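Long-range contact in 6-aminohexanoate-cyclic-dimer hydrolase (Arthrobacter sp., PDB 3A2Q), which hydrolyses the cyclic dimer of 6-aminohexanoate, a nylon-6 by-product, opening it to the linear dimer: residues Pro198-Ala210 with Tyr312-Arg326. The protein carries 1 engineered substitution. Numbering follows the deposited sequence.
Sequences PLVTDSDNVAGAA and YSTICDVAIAREIER
V206 crosses Y312 at about a right angle, its CG1 3.5 Å from ring atom CE1, while A209 CB lies 3.4 Å from CE1. With CG1 anti to the backbone N (chi1 -164°), the valine reaches I315 CG2 and C316 SG, which sits over the centre of one face of the tyrosine ring. Positive phi and psi from D202 to A207, with i to i+4 backbone bonds, identify a left-handed helical stretch, packed nearly antiparallel (158°) to the right-handed helix 312-326. Where the backbones come nearest, A319 CB meets D202 O at 3.5 Å. R322 NH1 donates in its guanidinium plane to S203 OG (3.0 Å), and a water links that hydroxyl to A319 O.

R326 grips E323 side-on, NE and NH2 both on OE2 (NH2 to OE2 2.6 Å). T201 CG2 rests over one face of this guanidinium, offset toward the rim. E323 OE1 takes a weak bond from D202 N (3.3 Å) yet lies 3.8 Å from D202 OD1, a like-charge approach that R326 probably offsets. Replacing E323 by an alanine is likely to leave R326 without its salt-bridge mate, free to turn from T201, and D202 N without this acceptor.

The ion pair, internal to helix 312-326, thus offers D202 and T201 a weak bond and a flat surface; apolar contacts at the other end probably fix V206 and C316, both touching bound 6-aminohexanoic acid.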
ATOM      1  N   PRO A 198       5.019   2.677  18.017  1.00 29.95           N
ATOM      2  CA  PRO A 198       4.842   3.799  18.952  1.00 27.81           C
ATOM      3  C   PRO A 198       5.187   5.199  18.434  1.00 30.35           C
ATOM      4  O   PRO A 198       4.805   6.201  19.042  1.00 28.88           O
ATOM      5  CB  PRO A 198       5.721   3.402  20.138  1.00 28.92           C
ATOM      6  CG  PRO A 198       6.793   2.571  19.503  1.00 34.64           C
ATOM      7  CD  PRO A 198       6.030   1.730  18.519  1.00 26.74           C
ATOM      8  N   LEU A 199       5.922   5.278  17.333  1.00 29.09           N
ATOM      9  CA  LEU A 199       6.276   6.581  16.784  1.00 30.46           C
ATOM     10  C   LEU A 199       5.043   7.315  16.267  1.00 32.70           C
ATOM     11  O   LEU A 199       4.020   6.701  15.965  1.00 31.99           O
ATOM     12  CB  LEU A 199       7.273   6.432  15.630  1.00 32.20           C
ATOM     13  CG  LEU A 199       8.744   6.175  15.959  1.00 36.03           C
ATOM     14  CD1 LEU A 199       9.517   5.865  14.682  1.00 38.51           C
ATOM     15  CD2 LEU A 199       9.318   7.400  16.654  1.00 32.32           C
ATOM     16  N   VAL A 200       5.157   8.636  16.185  1.00 31.57           N
ATOM     17  CA  VAL A 200       4.103   9.491  15.662  1.00 32.52           C
ATOM     18  C   VAL A 200       4.794  10.239  14.529  1.00 35.23           C
ATOM     19  O   VAL A 200       5.514  11.211  14.760  1.00 37.49           O
ATOM     20  CB  VAL A 200       3.600  10.507  16.714  1.00 30.11           C
ATOM     21  CG1 VAL A 200       2.541  11.411  16.096  1.00 32.37           C
ATOM     22  CG2 VAL A 200       3.032   9.772  17.914  1.00 30.73           C
ATOM     23  N   THR A 201       4.583   9.782  13.301  1.00 32.87           N
ATOM     24  CA  THR A 201       5.230  10.400  12.156  1.00 33.13           C
ATOM     25  C   THR A 201       4.277  11.043  11.165  1.00 31.93           C
ATOM     26  O   THR A 201       3.067  10.812  11.201  1.00 31.45           O
ATOM     27  CB  THR A 201       6.085   9.357  11.393  1.00 34.11           C
ATOM     28  OG1 THR A 201       5.236   8.338  10.848  1.00 33.20           O
ATOM     29  CG2 THR A 201       7.085   8.705  12.331  1.00 33.00           C
ATOM     30  N   ASP A 202       4.846  11.868  10.290  1.00 29.45           N
ATOM     31  CA  ASP A 202       4.103  12.541   9.232  1.00 27.95           C
ATOM     32  C   ASP A 202       2.987  13.474   9.686  1.00 28.59           C
ATOM     33  O   ASP A 202       2.018  13.672   8.955  1.00 25.87           O
ATOM     34  CB  ASP A 202       3.527  11.488   8.280  1.00 31.18           C
ATOM     35  CG  ASP A 202       4.577  10.523   7.779  1.00 41.06           C
ATOM     36  OD1 ASP A 202       5.500  10.967   7.064  1.00 36.48           O
ATOM     37  OD2 ASP A 202       4.486   9.320   8.108  1.00 41.79           O
ATOM     38  N   SER A 203       3.129  14.057  10.875  1.00 28.78           N
ATOM     39  CA  SER A 203       2.125  14.967  11.420  1.00 28.45           C
ATOM     40  C   SER A 203       0.801  14.232  11.626  1.00 29.09           C
ATOM     41  O   SER A 203      -0.190  14.457  10.921  1.00 26.20           O
ATOM     42  CB  SER A 203       1.939  16.174  10.495  1.00 30.21           C
ATOM     43  OG  SER A 203       3.113  16.976  10.484  1.00 33.89           O
ATOM     44  N   ASP A 204       0.811  13.345  12.616  1.00 26.42           N
ATOM     45  CA  ASP A 204      -0.344  12.536  12.957  1.00 27.49           C
ATOM     46  C   ASP A 204      -0.749  11.709  11.734  1.00 26.43           C
ATOM     47  O   ASP A 204      -1.924  11.627  11.376  1.00 27.00           O
ATOM     48  CB  ASP A 204      -1.488  13.437  13.425  1.00 24.71           C
ATOM     49  CG  ASP A 204      -2.441  12.721  14.364  1.00 25.18           C
ATOM     50  OD1 ASP A 204      -2.087  11.623  14.841  1.00 28.25           O
ATOM     51  OD2 ASP A 204      -3.535  13.255  14.626  1.00 28.53           O
ATOM     52  N   ASN A 205       0.248  11.095  11.101  1.00 26.98           N
ATOM     53  CA  ASN A 205       0.034  10.266   9.916  1.00 26.93           C
ATOM     54  C   ASN A 205      -0.788  10.990   8.859  1.00 28.42           C
ATOM     55  O   ASN A 205      -1.798  10.477   8.366  1.00 26.30           O
ATOM     56  CB  ASN A 205      -0.641   8.948  10.301  1.00 28.69           C
ATOM     57  CG  ASN A 205       0.222   8.109  11.223  1.00 35.35           C
ATOM     58  OD1 ASN A 205       0.020   8.085  12.437  1.00 39.18           O
ATOM     59  ND2 ASN A 205       1.202   7.429  10.650  1.00 37.83           N
ATOM     60  N   VAL A 206      -0.324  12.188   8.518  1.00 27.38           N
ATOM     61  CA  VAL A 206      -0.961  13.045   7.532  1.00 26.43           C
ATOM     62  C   VAL A 206      -2.421  13.270   7.908  1.00 25.87           C
ATOM     63  O   VAL A 206      -3.331  13.080   7.098  1.00 22.96           O
ATOM     64  CB  VAL A 206      -0.865  12.446   6.103  1.00 29.36           C
ATOM     65  CG1 VAL A 206      -1.167  13.529   5.071  1.00 28.97           C
ATOM     66  CG2 VAL A 206       0.527  11.864   5.861  1.00 26.99           C
ATOM     67  N   ALA A 207      -2.626  13.677   9.156  1.00 24.56           N
ATOM     68  CA  ALA A 207      -3.959  13.955   9.686  1.00 25.66           C
ATOM     69  C   ALA A 207      -4.902  12.767   9.532  1.00 26.19           C
ATOM     70  O   ALA A 207      -6.113  12.940   9.362  1.00 26.38           O
ATOM     71  CB  ALA A 207      -4.546  15.183   9.002  1.00 24.31           C
ATOM     72  N   GLY A 208      -4.341  11.564   9.594  1.00 26.82           N
ATOM     73  CA  GLY A 208      -5.148  10.362   9.474  1.00 26.85           C
ATOM     74  C   GLY A 208      -5.269   9.776   8.079  1.00 27.42           C
ATOM     75  O   GLY A 208      -5.820   8.685   7.918  1.00 29.32           O
ATOM     76  N   ALA A 209      -4.759  10.479   7.068  1.00 24.43           N
ATOM     77  CA  ALA A 209      -4.836   9.984   5.697  1.00 23.20           C
ATOM     78  C   ALA A 209      -3.885   8.821   5.436  1.00 25.30           C
ATOM     79  O   ALA A 209      -4.172   7.961   4.598  1.00 23.88           O
ATOM     80  CB  ALA A 209      -4.556  11.114   4.708  1.00 24.44           C
ATOM     81  N   ALA A 210      -2.758   8.785   6.148  1.00 23.00           N
ATOM     82  CA  ALA A 210      -1.779   7.708   5.974  1.00 22.56           C
ATOM     83  C   ALA A 210      -2.146   6.476   6.807  1.00 23.25           C
ATOM     84  O   ALA A 210      -2.233   6.550   8.032  1.00 24.04           O
ATOM     85  CB  ALA A 210      -0.385   8.198   6.350  1.00 23.84           C
ATOM     86  N   TYR A 312      -5.412  18.891   0.907  1.00 27.13           N
ATOM     87  CA  TYR A 312      -4.586  17.758   1.279  1.00 25.88           C
ATOM     88  C   TYR A 312      -3.117  18.059   0.973  1.00 27.80           C
ATOM     89  O   TYR A 312      -2.221  17.719   1.749  1.00 28.20           O
ATOM     90  CB  TYR A 312      -5.051  16.518   0.513  1.00 25.40           C
ATOM     91  CG  TYR A 312      -4.379  15.235   0.934  1.00 31.33           C
ATOM     92  CD1 TYR A 312      -4.344  14.847   2.275  1.00 40.81           C
ATOM     93  CD2 TYR A 312      -3.794  14.394  -0.009  1.00 37.62           C
ATOM     94  CE1 TYR A 312      -3.740  13.653   2.663  1.00 39.28           C
ATOM     95  CE2 TYR A 312      -3.191  13.198   0.368  1.00 40.70           C
ATOM     96  CZ  TYR A 312      -3.166  12.835   1.701  1.00 39.66           C
ATOM     97  OH  TYR A 312      -2.553  11.662   2.070  1.00 42.13           O
ATOM     98  N   SER A 313      -2.878  18.703  -0.164  1.00 25.98           N
ATOM     99  CA  SER A 313      -1.524  19.051  -0.583  1.00 29.13           C
ATOM    100  C   SER A 313      -0.851  19.961   0.441  1.00 25.41           C
ATOM    101  O   SER A 313       0.331  19.800   0.741  1.00 29.02           O
ATOM    102  CB  SER A 313      -1.561  19.752  -1.947  1.00 27.79           C
ATOM    103  OG  SER A 313      -0.249  19.924  -2.461  1.00 35.77           O
ATOM    104  N   THR A 314      -1.605  20.919   0.965  1.00 27.55           N
ATOM    105  CA  THR A 314      -1.074  21.848   1.957  1.00 28.74           C
ATOM    106  C   THR A 314      -0.646  21.096   3.213  1.00 29.91           C
ATOM    107  O   THR A 314       0.405  21.369   3.786  1.00 27.47           O
ATOM    108  CB  THR A 314      -2.119  22.916   2.318  1.00 33.79           C
ATOM    109  OG1 THR A 314      -2.414  23.691   1.148  1.00 31.41           O
ATOM    110  CG2 THR A 314      -1.596  23.832   3.427  1.00 29.54           C
ATOM    111  N   ILE A 315      -1.463  20.133   3.632  1.00 29.10           N
ATOM    112  CA  ILE A 315      -1.135  19.340   4.805  1.00 27.53           C
ATOM    113  C   ILE A 315       0.121  18.529   4.510  1.00 25.69           C
ATOM    114  O   ILE A 315       0.996  18.390   5.366  1.00 29.28           O
ATOM    115  CB  ILE A 315      -2.295  18.398   5.172  1.00 26.06           C
ATOM    116  CG1 ILE A 315      -3.489  19.225   5.647  1.00 29.72           C
ATOM    117  CG2 ILE A 315      -1.845  17.406   6.237  1.00 22.88           C
ATOM    118  CD1 ILE A 315      -4.759  18.423   5.857  1.00 24.69           C
ATOM    119  N   CYS A 316       0.215  18.009   3.289  1.00 25.93           N
ATOM    120  CA  CYS A 316       1.374  17.224   2.884  1.00 26.14           C
ATOM    121  C   CYS A 316       2.657  18.064   2.898  1.00 27.88           C
ATOM    122  O   CYS A 316       3.723  17.560   3.252  1.00 26.55           O
ATOM    123  CB  CYS A 316       1.150  16.619   1.497  1.00 28.93           C
ATOM    124  SG  CYS A 316       0.045  15.178   1.496  1.00 33.20           S
ATOM    125  N   ASP A 317       2.557  19.338   2.518  1.00 27.93           N
ATOM    126  CA  ASP A 317       3.737  20.204   2.527  1.00 30.18           C
ATOM    127  C   ASP A 317       4.300  20.272   3.941  1.00 30.07           C
ATOM    128  O   ASP A 317       5.503  20.147   4.147  1.00 31.61           O
ATOM    129  CB  ASP A 317       3.395  21.624   2.065  1.00 29.26           C
ATOM    130  CG  ASP A 317       3.110  21.708   0.579  1.00 29.44           C
ATOM    131  OD1 ASP A 317       3.584  20.829  -0.169  1.00 37.15           O
ATOM    132  OD2 ASP A 317       2.423  22.664   0.161  1.00 29.84           O
ATOM    133  N   VAL A 318       3.410  20.477   4.906  1.00 29.57           N
ATOM    134  CA  VAL A 318       3.787  20.570   6.313  1.00 32.88           C
ATOM    135  C   VAL A 318       4.351  19.256   6.834  1.00 32.01           C
ATOM    136  O   VAL A 318       5.347  19.246   7.559  1.00 32.45           O
ATOM    137  CB  VAL A 318       2.569  20.994   7.175  1.00 30.19           C
ATOM    138  CG1 VAL A 318       2.886  20.870   8.672  1.00 26.82           C
ATOM    139  CG2 VAL A 318       2.180  22.422   6.835  1.00 31.32           C
ATOM    140  N   ALA A 319       3.727  18.145   6.451  1.00 30.13           N
ATOM    141  CA  ALA A 319       4.169  16.826   6.897  1.00 29.10           C
ATOM    142  C   ALA A 319       5.578  16.472   6.428  1.00 29.66           C
ATOM    143  O   ALA A 319       6.389  15.984   7.210  1.00 29.99           O
ATOM    144  CB  ALA A 319       3.182  15.756   6.430  1.00 30.44           C
ATOM    145  N   ILE A 320       5.871  16.702   5.153  1.00 27.19           N
ATOM    146  CA  ILE A 320       7.199  16.395   4.638  1.00 29.52           C
ATOM    147  C   ILE A 320       8.224  17.330   5.273  1.00 28.61           C
ATOM    148  O   ILE A 320       9.308  16.906   5.663  1.00 32.10           O
ATOM    149  CB  ILE A 320       7.262  16.534   3.101  1.00 30.87           C
ATOM    150  CG1 ILE A 320       6.381  15.462   2.452  1.00 29.36           C
ATOM    151  CG2 ILE A 320       8.708  16.373   2.620  1.00 33.31           C
ATOM    152  CD1 ILE A 320       6.811  14.045   2.785  1.00 33.51           C
ATOM    153  N   ALA A 321       7.867  18.602   5.379  1.00 30.52           N
ATOM    154  CA  ALA A 321       8.751  19.596   5.973  1.00 32.95           C
ATOM    155  C   ALA A 321       9.151  19.186   7.384  1.00 34.09           C
ATOM    156  O   ALA A 321      10.324  19.243   7.749  1.00 33.63           O
ATOM    157  CB  ALA A 321       8.061  20.951   6.004  1.00 29.07           C
ATOM    158  N   ARG A 322       8.173  18.771   8.181  1.00 33.97           N
ATOM    159  CA  ARG A 322       8.449  18.364   9.552  1.00 32.11           C
ATOM    160  C   ARG A 322       9.133  17.006   9.612  1.00 28.90           C
ATOM    161  O   ARG A 322       9.834  16.698  10.576  1.00 29.79           O
ATOM    162  CB  ARG A 322       7.152  18.348  10.374  1.00 26.89           C
ATOM    163  CG  ARG A 322       6.518  19.722  10.548  1.00 31.62           C
ATOM    164  CD  ARG A 322       5.393  19.701  11.580  1.00 28.82           C
ATOM    165  NE  ARG A 322       5.891  19.324  12.901  1.00 28.68           N
ATOM    166  CZ  ARG A 322       5.522  18.226  13.554  1.00 35.18           C
ATOM    167  NH1 ARG A 322       4.643  17.391  13.016  1.00 30.64           N
ATOM    168  NH2 ARG A 322       6.037  17.958  14.745  1.00 35.93           N
ATOM    169  N   GLU A 323       8.939  16.196   8.577  1.00 30.42           N
ATOM    170  CA  GLU A 323       9.555  14.877   8.519  1.00 30.74           C
ATOM    171  C   GLU A 323      11.049  15.038   8.237  1.00 31.79           C
ATOM    172  O   GLU A 323      11.876  14.282   8.743  1.00 29.86           O
ATOM    173  CB  GLU A 323       8.904  14.045   7.421  1.00 35.91           C
ATOM    174  CG  GLU A 323       9.244  12.572   7.478  1.00 42.92           C
ATOM    175  CD  GLU A 323       8.871  11.934   8.806  1.00 41.80           C
ATOM    176  OE1 GLU A 323       8.013  12.488   9.529  1.00 43.89           O
ATOM    177  OE2 GLU A 323       9.433  10.869   9.120  1.00 44.04           O
ATOM    178  N   ILE A 324      11.382  16.030   7.419  1.00 32.66           N
ATOM    179  CA  ILE A 324      12.778  16.313   7.094  1.00 34.03           C
ATOM    180  C   ILE A 324      13.458  16.717   8.402  1.00 36.00           C
ATOM    181  O   ILE A 324      14.603  16.350   8.676  1.00 36.20           O
ATOM    182  CB  ILE A 324      12.882  17.478   6.088  1.00 35.21           C
ATOM    183  CG1 ILE A 324      12.364  17.027   4.721  1.00 30.59           C
ATOM    184  CG2 ILE A 324      14.331  17.964   6.000  1.00 34.96           C
ATOM    185  CD1 ILE A 324      12.326  18.130   3.683  1.00 37.62           C
ATOM    186  N   GLU A 325      12.723  17.472   9.208  1.00 37.29           N
ATOM    187  CA  GLU A 325      13.210  17.933  10.499  1.00 38.76           C
ATOM    188  C   GLU A 325      13.390  16.758  11.458  1.00 39.76           C
ATOM    189  O   GLU A 325      14.401  16.658  12.147  1.00 40.71           O
ATOM    190  CB  GLU A 325      12.229  18.962  11.076  1.00 44.34           C
ATOM    191  CG  GLU A 325      12.380  19.227  12.564  1.00 53.22           C
ATOM    192  CD  GLU A 325      11.555  20.413  13.017  1.00 62.51           C
ATOM    193  OE1 GLU A 325      10.408  20.558  12.538  1.00 62.54           O
ATOM    194  OE2 GLU A 325      12.051  21.197  13.856  1.00 63.76           O
ATOM    195  N   ARG A 326      12.411  15.862  11.494  1.00 38.43           N
ATOM    196  CA  ARG A 326      12.475  14.703  12.378  1.00 35.46           C
ATOM    197  C   ARG A 326      13.656  13.794  12.059  1.00 37.91           C
ATOM    198  O   ARG A 326      14.319  13.274  12.961  1.00 36.41           O
ATOM    199  CB  ARG A 326      11.176  13.892  12.291  1.00 30.46           C
ATOM    200  CG  ARG A 326      11.080  12.795  13.342  1.00 31.58           C
ATOM    201  CD  ARG A 326       9.812  11.952  13.197  1.00 35.87           C
ATOM    202  NE  ARG A 326       9.857  11.078  12.030  1.00 37.28           N
ATOM    203  CZ  ARG A 326      10.572   9.966  11.940  1.00 38.93           C
ATOM    204  NH1 ARG A 326      11.319   9.562  12.950  1.00 36.00           N
ATOM    205  NH2 ARG A 326      10.532   9.258  10.825  1.00 38.69           N
TER
HETATM  206  O   HOH W   1       5.375  15.302   9.535  1.00 30.19           O